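Versicolorin reductase (Brucella melitensis, PDB 4NIM) belongs to the short-chain dehydrogenase/reductase family and probably interconverts a carbonyl compound and its alcohol with a nicotinamide dinucleotide cofactor. Local coordinates at residues Ala18-Ser23 with Ala29-Leu34; Glu86-Phe91 with Phe139-Val144; Met154-Gly159 with Ala172-Thr177; Ile256-Phe259 with Val263-Ala266. All coordinates share one frame; numbering follows the deposited sequence.

In the fold
All four contacts belong to one Rossmann-type domain built on a seven-stranded parallel sheet, and along the chain they follow one another in series. Contact 1 ties strand 17-20 to helix 26-37 in the first beta-alpha-beta unit. Contact 2 joins the C-terminal ends of helices 77-91 and 114-142 at the surface, about 18 Å away between centres, and meets contact 1 where Ala87 packs on Val19. Across the chain's centre, contacts 3 and 4 are neighbours, about 11 Å apart between centres: Trp264 lies against Ser156 and Met157. Contact 1 lies at the probable cofactor-binding turn, whereas contacts 3 and 4 lie around the helix bearing the YxxxK signature and the edge strand 256-259.

Contact 1 (Ala18-Ser23 with Ala29-Leu34)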
# COMPACT_ATOMS: atom_id res chain seq x y z
N ALA A 18 7.97 9.24 5.49
CA ALA A 18 7.11 8.16 4.99
C ALA A 18 7.89 6.94 4.54
O ALA A 18 8.96 7.03 3.96
CB ALA A 18 6.25 8.67 3.83
N VAL A 19 7.31 5.78 4.81
CA VAL A 19 7.70 4.51 4.20
C VAL A 19 6.64 4.22 3.15
O VAL A 19 5.46 4.34 3.44
CB VAL A 19 7.69 3.38 5.22
CG1 VAL A 19 7.75 2.01 4.52
CG2 VAL A 19 8.83 3.57 6.21
N ILE A 20 7.09 3.91 1.93
CA ILE A 20 6.20 3.52 0.82
C ILE A 20 6.79 2.29 0.18
O ILE A 20 7.95 2.31 -0.22
CB ILE A 20 6.15 4.61 -0.26
CG1 ILE A 20 5.76 5.96 0.36
CG2 ILE A 20 5.22 4.19 -1.40
CD1 ILE A 20 6.08 7.16 -0.51
N THR A 21 6.03 1.18 0.17
CA THR A 21 6.50 -0.07 -0.41
C THR A 21 6.15 -0.08 -1.91
O THR A 21 5.39 0.75 -2.37
CB THR A 21 5.89 -1.29 0.30
OG1 THR A 21 4.46 -1.27 0.17
CG2 THR A 21 6.30 -1.31 1.79
N GLY A 22 6.74 -1.01 -2.65
CA GLY A 22 6.45 -1.21 -4.07
C GLY A 22 6.93 0.01 -4.84
O GLY A 22 6.31 0.42 -5.83
N SER A 23 8.05 0.55 -4.40
CA SER A 23 8.45 1.90 -4.76
C SER A 23 9.65 2.02 -5.68
O SER A 23 10.20 3.12 -5.86
CB SER A 23 8.63 2.74 -3.50
OG SER A 23 9.29 2.01 -2.48
N ALA A 29 6.32 4.15 -6.72
CA ALA A 29 7.29 5.19 -7.15
C ALA A 29 6.58 6.50 -7.44
O ALA A 29 7.08 7.58 -7.08
CB ALA A 29 8.04 4.75 -8.38
N ALA A 30 5.44 6.40 -8.13
CA ALA A 30 4.61 7.56 -8.38
C ALA A 30 4.21 8.26 -7.06
O ALA A 30 4.23 9.52 -6.95
CB ALA A 30 3.38 7.18 -9.19
N THR A 31 3.82 7.44 -6.09
CA THR A 31 3.45 7.94 -4.77
C THR A 31 4.66 8.66 -4.10
O THR A 31 4.52 9.77 -3.55
CB THR A 31 2.89 6.79 -3.88
OG1 THR A 31 1.75 6.20 -4.55
CG2 THR A 31 2.46 7.30 -2.54
N ALA A 32 5.84 8.02 -4.14
CA ALA A 32 7.02 8.58 -3.51
C ALA A 32 7.38 9.93 -4.18
O ALA A 32 7.60 10.91 -3.49
CB ALA A 32 8.22 7.61 -3.54
N ARG A 33 7.37 9.96 -5.51
CA ARG A 33 7.59 11.19 -6.27
C ARG A 33 6.62 12.30 -5.88
O ARG A 33 7.04 13.45 -5.65
CB ARG A 33 7.51 10.93 -7.78
CG ARG A 33 8.72 10.20 -8.33
CD ARG A 33 8.87 10.39 -9.85
NE ARG A 33 7.75 9.71 -10.49
CZ ARG A 33 7.72 8.41 -10.81
NH1 ARG A 33 8.80 7.64 -10.61
NH2 ARG A 33 6.62 7.88 -11.36
N LEU A 34 5.33 11.99 -5.79
CA LEU A 34 4.36 12.99 -5.40
C LEU A 34 4.64 13.50 -3.96
O LEU A 34 4.54 14.70 -3.67
CB LEU A 34 2.93 12.43 -5.49
CG LEU A 34 1.86 13.42 -5.09
CD1 LEU A 34 1.87 14.63 -6.02
CD2 LEU A 34 0.48 12.76 -5.04
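Ile20 reaches helix 26-37 because its first torsion (chi1 -54°) sets CG1 beside the backbone N, and a nearly extended second torsion (chi2 162°) then carries CD1 out toward Ala32. The methyl arrives end-on against the helix backbone: Ile20 CD1 lies only 3.4 Å from Ala32 CA, tighter than normal carbon packing, and 3.7 Å from Ala32 CB. On the neighbouring residue, Thr31 CG2 closes in at 4.2 Å from the same Ile20 CD1. Thr31 suits this place because its methyl can meet Ile20 while OG1 bonds back to Leu27 O in the preceding turn. Ala32 suits its own because its short side chain allows strand and helix to approach closely, and its CB also faces Leu60 of helix 50-63.

Beyond the strand the chain bends through Gly22, whose positive phi (66°) glycine adopts readily. Ala29 CB then packs 3.7 Å from Ser23 O, its small side chain letting the helix lie close to the Ser23 backbone. The hydroxyl of Ser23 folds back onto its own strand: Ser23 OG donates to Ile20 O at 2.6 Å and accepts from Cys46 N on the next strand, so one buried oxygen is gripped twice. Strand, turn and helix open the first beta-alpha-beta unit of the Rossmann fold, with the TGxxxGxG sequence at the turn, which in this family typically receives the dinucleotide cofactor.

Contact 2 (Glu86-Phe91 with Phe139-Val144); sequences EADRAF and FRRDRV
The helix ends bearing Asp88 and Arg141 stand well apart, their nearest CA atoms, those of Asp88 and Phe139, being 10.8 Å from each other, and just past Arg141 a Schellman motif at Arg143, with positive phi, closes helix 114-142 through Val144 N to Phe139 O. Arg141 supplies most of the reach, and the short Asp88 side chain meets it. Arg141 starts extended, with CG anti to the backbone N (chi1 -180°), and bends at its third torsion to bring the edge of the guanidinium round to Asp88. It grips the carboxylate end-on: Arg141 NH1 meets Asp88 OD2 at 2.9 Å and Arg141 NH2 meets Asp88 OD1 at 3.0 Å, both nearly straight.

In this Rossmann fold helix 77-91 packs on the sheet, laying Ala87 on Val19 and Val44, and the salt bridge ties the outer ends of the two helices together at the surface. The two flat groups are turned 47° against each other; the acceptors lie near the guanidinium plane, but the nitrogens approach Asp88 from above its carboxylate. A second acid holds the arginine from the side: Arg141 NE bonds Asp142 OD1 at 3.0 Å, and Arg141 NH2 bonds Asp142 OD2 at 2.9 Å. Arginine, with three donor nitrogens, suits this place between two aspartates, whose like charges it probably screens.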
# COMPACT_ATOMS: atom_id res chain seq x y z
N GLU A 86 14.72 1.04 9.15
CA GLU A 86 15.56 1.97 8.39
C GLU A 86 15.02 3.39 8.44
O GLU A 86 15.80 4.34 8.38
CB GLU A 86 15.75 1.47 6.95
CG GLU A 86 16.92 0.51 6.80
CD GLU A 86 18.26 1.25 6.86
OE1 GLU A 86 18.72 1.79 5.82
OE2 GLU A 86 18.82 1.36 7.97
N ALA A 87 13.71 3.55 8.56
CA ALA A 87 13.14 4.89 8.75
C ALA A 87 13.56 5.50 10.06
O ALA A 87 14.01 6.68 10.13
CB ALA A 87 11.64 4.84 8.67
N ASP A 88 13.52 4.67 11.09
CA ASP A 88 14.02 5.05 12.41
C ASP A 88 15.54 5.33 12.41
O ASP A 88 16.00 6.36 12.94
CB ASP A 88 13.65 3.95 13.41
CG ASP A 88 13.76 4.42 14.85
OD1 ASP A 88 13.84 5.66 15.11
OD2 ASP A 88 13.85 3.54 15.71
N ARG A 89 16.31 4.43 11.80
CA ARG A 89 17.76 4.60 11.67
C ARG A 89 18.10 5.97 11.02
O ARG A 89 18.84 6.77 11.58
CB ARG A 89 18.36 3.42 10.89
CG ARG A 89 19.88 3.31 10.89
CD ARG A 89 20.59 4.12 9.81
NE ARG A 89 20.14 3.79 8.45
CZ ARG A 89 20.35 4.56 7.37
NH1 ARG A 89 21.02 5.70 7.47
NH2 ARG A 89 19.89 4.18 6.18
N ALA A 90 17.50 6.24 9.86
CA ALA A 90 17.77 7.44 9.07
C ALA A 90 17.16 8.72 9.60
O ALA A 90 17.81 9.80 9.55
CB ALA A 90 17.29 7.20 7.63
N PHE A 91 15.92 8.63 10.09
CA PHE A 91 15.13 9.83 10.41
C PHE A 91 14.72 9.97 11.85
O PHE A 91 14.27 11.03 12.26
CB PHE A 91 13.92 9.93 9.49
CG PHE A 91 14.28 9.89 8.02
CD1 PHE A 91 15.07 10.90 7.45
CD2 PHE A 91 13.91 8.84 7.24
CE1 PHE A 91 15.42 10.83 6.12
CE2 PHE A 91 14.26 8.77 5.91
CZ PHE A 91 15.01 9.76 5.34
N PHE A 139 4.94 4.96 15.97
CA PHE A 139 3.96 6.01 16.19
C PHE A 139 3.72 6.17 17.70
O PHE A 139 3.75 7.29 18.21
CB PHE A 139 2.65 5.72 15.52
CG PHE A 139 2.70 5.68 14.00
CD1 PHE A 139 3.61 6.44 13.26
CD2 PHE A 139 1.74 4.94 13.31
CE1 PHE A 139 3.60 6.40 11.87
CE2 PHE A 139 1.72 4.88 11.93
CZ PHE A 139 2.65 5.63 11.21
N ARG A 140 3.53 5.05 18.39
CA ARG A 140 3.31 5.10 19.85
C ARG A 140 4.51 5.63 20.63
O ARG A 140 4.33 6.39 21.58
CB ARG A 140 2.93 3.73 20.38
CG ARG A 140 1.59 3.27 19.85
CD ARG A 140 1.35 1.80 20.12
NE ARG A 140 1.05 1.46 21.50
CZ ARG A 140 1.84 0.81 22.34
NH1 ARG A 140 3.07 0.42 22.00
NH2 ARG A 140 1.36 0.46 23.50
N ARG A 141 5.72 5.19 20.27
CA ARG A 141 6.91 5.57 20.98
C ARG A 141 7.05 7.11 20.94
O ARG A 141 7.43 7.71 21.95
CB ARG A 141 8.14 4.94 20.31
CG ARG A 141 9.44 5.30 21.01
CD ARG A 141 10.64 4.87 20.21
NE ARG A 141 10.86 5.77 19.09
CZ ARG A 141 11.69 5.54 18.09
NH1 ARG A 141 12.41 4.41 18.06
NH2 ARG A 141 11.79 6.45 17.12
N ASP A 142 6.75 7.73 19.80
CA ASP A 142 7.03 9.16 19.62
C ASP A 142 5.72 9.99 19.68
O ASP A 142 5.75 11.17 19.41
CB ASP A 142 7.79 9.40 18.32
CG ASP A 142 9.16 8.77 18.31
OD1 ASP A 142 9.72 8.56 19.39
OD2 ASP A 142 9.68 8.49 17.21
N ARG A 143 4.59 9.36 20.03
CA ARG A 143 3.32 10.09 20.20
C ARG A 143 2.92 10.74 18.91
O ARG A 143 2.55 11.93 18.89
CB ARG A 143 3.43 11.16 21.32
N VAL A 144 3.05 10.00 17.82
CA VAL A 144 2.75 10.51 16.47
C VAL A 144 1.33 10.14 16.06
O VAL A 144 0.93 8.98 16.21
CB VAL A 144 3.71 9.88 15.44
CG1 VAL A 144 3.48 10.40 14.01
CG2 VAL A 144 5.15 10.15 15.85

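Contact 3 (Met154-Gly159 with Ala172-Thr177); sequences MSSMGG and ALDTLT. With EDO (1,2-ethanediol), chain B.
Ser156 and Asp174 meet where the loop following strand 147-153 of the Rossmann fold lies against helix 164-183, beside the Tyr166 and Lys170 of the family's YxxxK signature, so the contact probably borders the active site. The serine hydroxyl takes the position between its backbone N and carbonyl carbon (chi1 72°), which turns OG toward the helix. Asp174 answers from the other side: its CG stands beside the backbone N (chi1 -68°), and the carboxylate extends toward the loop. Ser156 OG donates to Asp174 OD2 at 2.6 Å, a short bond that comes in from above the carboxylate plane, 40° out of it. Ser156 CB is carried in with the hydroxyl, to 3.3 Å from Asp174 OD2.

An aspartate suits this buried spot because several polar groups reach its two oxygens. Asn195 ND2 of strand 190-196 also bonds OD2, while OD1 is taken by Ser152 OG; together these fix the rotation of the carboxylate. Ser153 O, at the end of the strand that leads into the loop, is a second acceptor near Ser156 OG and competes with Asp174 OD2 for its single proton. A molecule of 1,2-ethanediol, probably from the crystallisation liquor, lodges alongside. Its O1 donates to Asp174 OD2 at 2.6 Å, and its C2 lies 3.3 Å from Ser156 O.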
# COMPACT_ATOMS: atom_id res chain seq x y z
N MET A 154 -10.27 -3.60 -6.10
CA MET A 154 -11.71 -3.74 -6.38
C MET A 154 -12.13 -5.20 -6.33
O MET A 154 -13.30 -5.51 -6.30
CB MET A 154 -12.09 -3.15 -7.75
CG MET A 154 -12.01 -1.64 -7.76
SD MET A 154 -13.14 -0.76 -6.64
CE MET A 154 -14.73 -1.09 -7.33
N SER A 155 -11.15 -6.10 -6.39
CA SER A 155 -11.39 -7.52 -6.29
C SER A 155 -11.63 -8.06 -4.88
O SER A 155 -11.98 -9.26 -4.70
CB SER A 155 -10.18 -8.26 -6.91
OG SER A 155 -10.03 -7.99 -8.26
N SER A 156 -11.56 -7.18 -3.87
CA SER A 156 -11.50 -7.63 -2.50
C SER A 156 -12.82 -8.13 -1.92
O SER A 156 -12.82 -8.70 -0.84
CB SER A 156 -10.96 -6.49 -1.65
OG SER A 156 -11.89 -5.47 -1.50
N MET A 157 -13.94 -7.87 -2.59
CA MET A 157 -15.19 -8.40 -2.10
C MET A 157 -15.42 -9.85 -2.54
O MET A 157 -16.05 -10.61 -1.83
CB MET A 157 -16.36 -7.52 -2.53
CG MET A 157 -17.69 -8.14 -2.24
SD MET A 157 -19.02 -6.95 -2.52
CE MET A 157 -18.63 -5.66 -1.36
N GLY A 158 -14.96 -10.22 -3.73
CA GLY A 158 -15.20 -11.54 -4.27
C GLY A 158 -14.30 -11.67 -5.47
O GLY A 158 -13.34 -12.42 -5.45
N GLY A 159 -14.60 -10.90 -6.51
CA GLY A 159 -13.70 -10.80 -7.65
C GLY A 159 -13.77 -11.91 -8.66
O GLY A 159 -14.80 -12.61 -8.77
N ALA A 172 -8.66 -10.11 2.95
CA ALA A 172 -8.04 -10.14 4.25
C ALA A 172 -7.49 -8.75 4.61
O ALA A 172 -7.60 -8.31 5.77
CB ALA A 172 -6.91 -11.15 4.29
N LEU A 173 -6.91 -8.07 3.63
CA LEU A 173 -6.37 -6.75 3.86
C LEU A 173 -7.45 -5.72 4.29
O LEU A 173 -7.22 -4.88 5.19
CB LEU A 173 -5.59 -6.30 2.66
CG LEU A 173 -4.85 -4.93 2.75
CD1 LEU A 173 -3.76 -4.98 3.79
CD2 LEU A 173 -4.26 -4.62 1.43
N ASP A 174 -8.58 -5.73 3.62
CA ASP A 174 -9.70 -4.85 3.99
C ASP A 174 -10.13 -5.12 5.42
O ASP A 174 -10.35 -4.17 6.18
CB ASP A 174 -10.91 -5.05 3.09
CG ASP A 174 -10.70 -4.56 1.66
OD1 ASP A 174 -9.55 -4.22 1.30
OD2 ASP A 174 -11.74 -4.49 0.91
N THR A 175 -10.34 -6.39 5.79
CA THR A 175 -10.63 -6.69 7.17
C THR A 175 -9.59 -6.19 8.17
O THR A 175 -9.91 -5.59 9.22
CB THR A 175 -10.89 -8.18 7.37
OG1 THR A 175 -12.03 -8.54 6.59
CG2 THR A 175 -11.15 -8.46 8.84
N LEU A 176 -8.34 -6.42 7.84
CA LEU A 176 -7.23 -5.87 8.62
C LEU A 176 -7.20 -4.32 8.74
O LEU A 176 -7.02 -3.79 9.82
CB LEU A 176 -5.91 -6.38 8.06
CG LEU A 176 -4.69 -6.07 8.92
CD1 LEU A 176 -4.75 -6.79 10.25
CD2 LEU A 176 -3.39 -6.40 8.14
N THR A 177 -7.53 -3.64 7.65
CA THR A 177 -7.63 -2.19 7.66
C THR A 177 -8.64 -1.79 8.73
O THR A 177 -8.36 -0.93 9.56
CB THR A 177 -8.06 -1.63 6.28
OG1 THR A 177 -7.03 -1.89 5.30
CG2 THR A 177 -8.40 -0.11 6.38
C1 EDO B . -14.90 -5.61 1.35
O1 EDO B . -14.19 -4.43 1.79
C2 EDO B . -14.14 -6.92 1.65
O2 EDO B . -14.15 -7.32 3.04

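Contact 4 (Ile256-Phe259 with Val263-Ala266); sequences IVNF and VWGA
Asn258 lays the nitrogen end of its amide over one face of the Trp264 indole, with ND2 3.3 Å above the ring plane. The overlap falls on the six-membered ring: Asn258 ND2 is 3.5 Å from both Trp264 CE2 and Trp264 CZ2, and 3.7 Å from Trp264 CZ3 across the same ring. Amide and indole planes stand 74° apart, so the amide points its nitrogen down at the pi cloud instead of lying flat on it, while Asn258 OD1 stays farther off, 4.0 Å from Trp264 CE3. An electropositive NH2 group above an electron-rich face is probably favourable, which suits asparagine to this place, although the ring is not its sole neighbour: Asn258 also touches Met154, and ND2 has a hydrogen bond elsewhere. Ile256, two residues earlier on the same side of the strand, adds an apolar touch from CG2 to Trp264 CH2 at 4.4 Å.

The tryptophan is delivered by a type II beta turn, Val263 to Ala266, in which Trp264 occupies the second position and Gly265 the third, where the positive phi (73°) suits glycine. Trp264 CG lies beside its backbone N (chi1 -76°), which swings the indole back toward the strand. Its indole nitrogen is used too, NE1 bonding Met154 O in the loop after strand 147-153.

Strand 256-259 is the last of the parallel sheet, running beside strand 190-196. One of its sides turns Ile256 onto Asp174 and Thr177 of helix 164-183, near Trp264, while Phe259 packs on Val237 and Ala240 of helix 234-245.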
# COMPACT_ATOMS: atom_id res chain seq x y z
N ILE A 256 -12.85 2.20 3.54
CA ILE A 256 -12.55 1.35 2.38
C ILE A 256 -13.02 2.17 1.19
O ILE A 256 -14.22 2.35 1.00
CB ILE A 256 -13.33 -0.00 2.45
CG1 ILE A 256 -12.97 -0.83 3.69
CG2 ILE A 256 -13.13 -0.80 1.15
CD1 ILE A 256 -11.51 -1.07 3.92
N VAL A 257 -12.09 2.82 0.48
CA VAL A 257 -12.41 3.78 -0.55
C VAL A 257 -12.17 3.13 -1.92
O VAL A 257 -11.01 2.90 -2.35
CB VAL A 257 -11.52 5.02 -0.38
CG1 VAL A 257 -11.86 6.08 -1.40
CG2 VAL A 257 -11.61 5.54 1.07
N ASN A 258 -13.24 2.87 -2.62
CA ASN A 258 -13.16 2.26 -3.96
C ASN A 258 -12.69 3.29 -4.96
O ASN A 258 -13.23 4.38 -5.03
CB ASN A 258 -14.49 1.72 -4.38
CG ASN A 258 -14.97 0.60 -3.50
OD1 ASN A 258 -15.79 0.80 -2.59
ND2 ASN A 258 -14.38 -0.53 -3.66
N PHE A 259 -11.74 2.90 -5.78
CA PHE A 259 -11.14 3.79 -6.74
C PHE A 259 -11.03 3.09 -8.07
O PHE A 259 -10.04 2.44 -8.34
CB PHE A 259 -9.77 4.25 -6.27
CG PHE A 259 -9.23 5.42 -7.04
CD1 PHE A 259 -8.53 5.22 -8.23
CD2 PHE A 259 -9.45 6.71 -6.61
CE1 PHE A 259 -8.03 6.30 -8.97
CE2 PHE A 259 -8.93 7.81 -7.33
CZ PHE A 259 -8.26 7.60 -8.53
N VAL A 263 -18.31 -0.27 -9.87
CA VAL A 263 -19.05 0.02 -8.67
C VAL A 263 -19.56 -1.31 -8.11
O VAL A 263 -20.30 -2.01 -8.78
CB VAL A 263 -20.24 0.98 -8.97
CG1 VAL A 263 -21.04 1.19 -7.68
CG2 VAL A 263 -19.72 2.36 -9.48
N TRP A 264 -19.12 -1.69 -6.92
CA TRP A 264 -19.58 -2.93 -6.31
C TRP A 264 -21.09 -3.00 -6.24
O TRP A 264 -21.76 -2.05 -5.80
CB TRP A 264 -19.00 -3.05 -4.89
CG TRP A 264 -17.58 -3.43 -4.84
CD1 TRP A 264 -16.81 -3.90 -5.85
CD2 TRP A 264 -16.75 -3.41 -3.68
NE1 TRP A 264 -15.55 -4.20 -5.40
CE2 TRP A 264 -15.48 -3.88 -4.06
CE3 TRP A 264 -16.94 -2.99 -2.36
CZ2 TRP A 264 -14.41 -3.98 -3.17
CZ3 TRP A 264 -15.83 -3.07 -1.44
CH2 TRP A 264 -14.59 -3.59 -1.86
N GLY A 265 -21.64 -4.16 -6.64
CA GLY A 265 -23.04 -4.44 -6.58
C GLY A 265 -23.90 -3.71 -7.60
O GLY A 265 -25.11 -3.72 -7.47
N ALA A 266 -23.29 -3.09 -8.61
CA ALA A 266 -23.99 -2.38 -9.63
C ALA A 266 -23.56 -2.93 -10.99
O ALA A 266 -22.40 -3.31 -11.20
CB ALA A 266 -23.70 -0.87 -9.52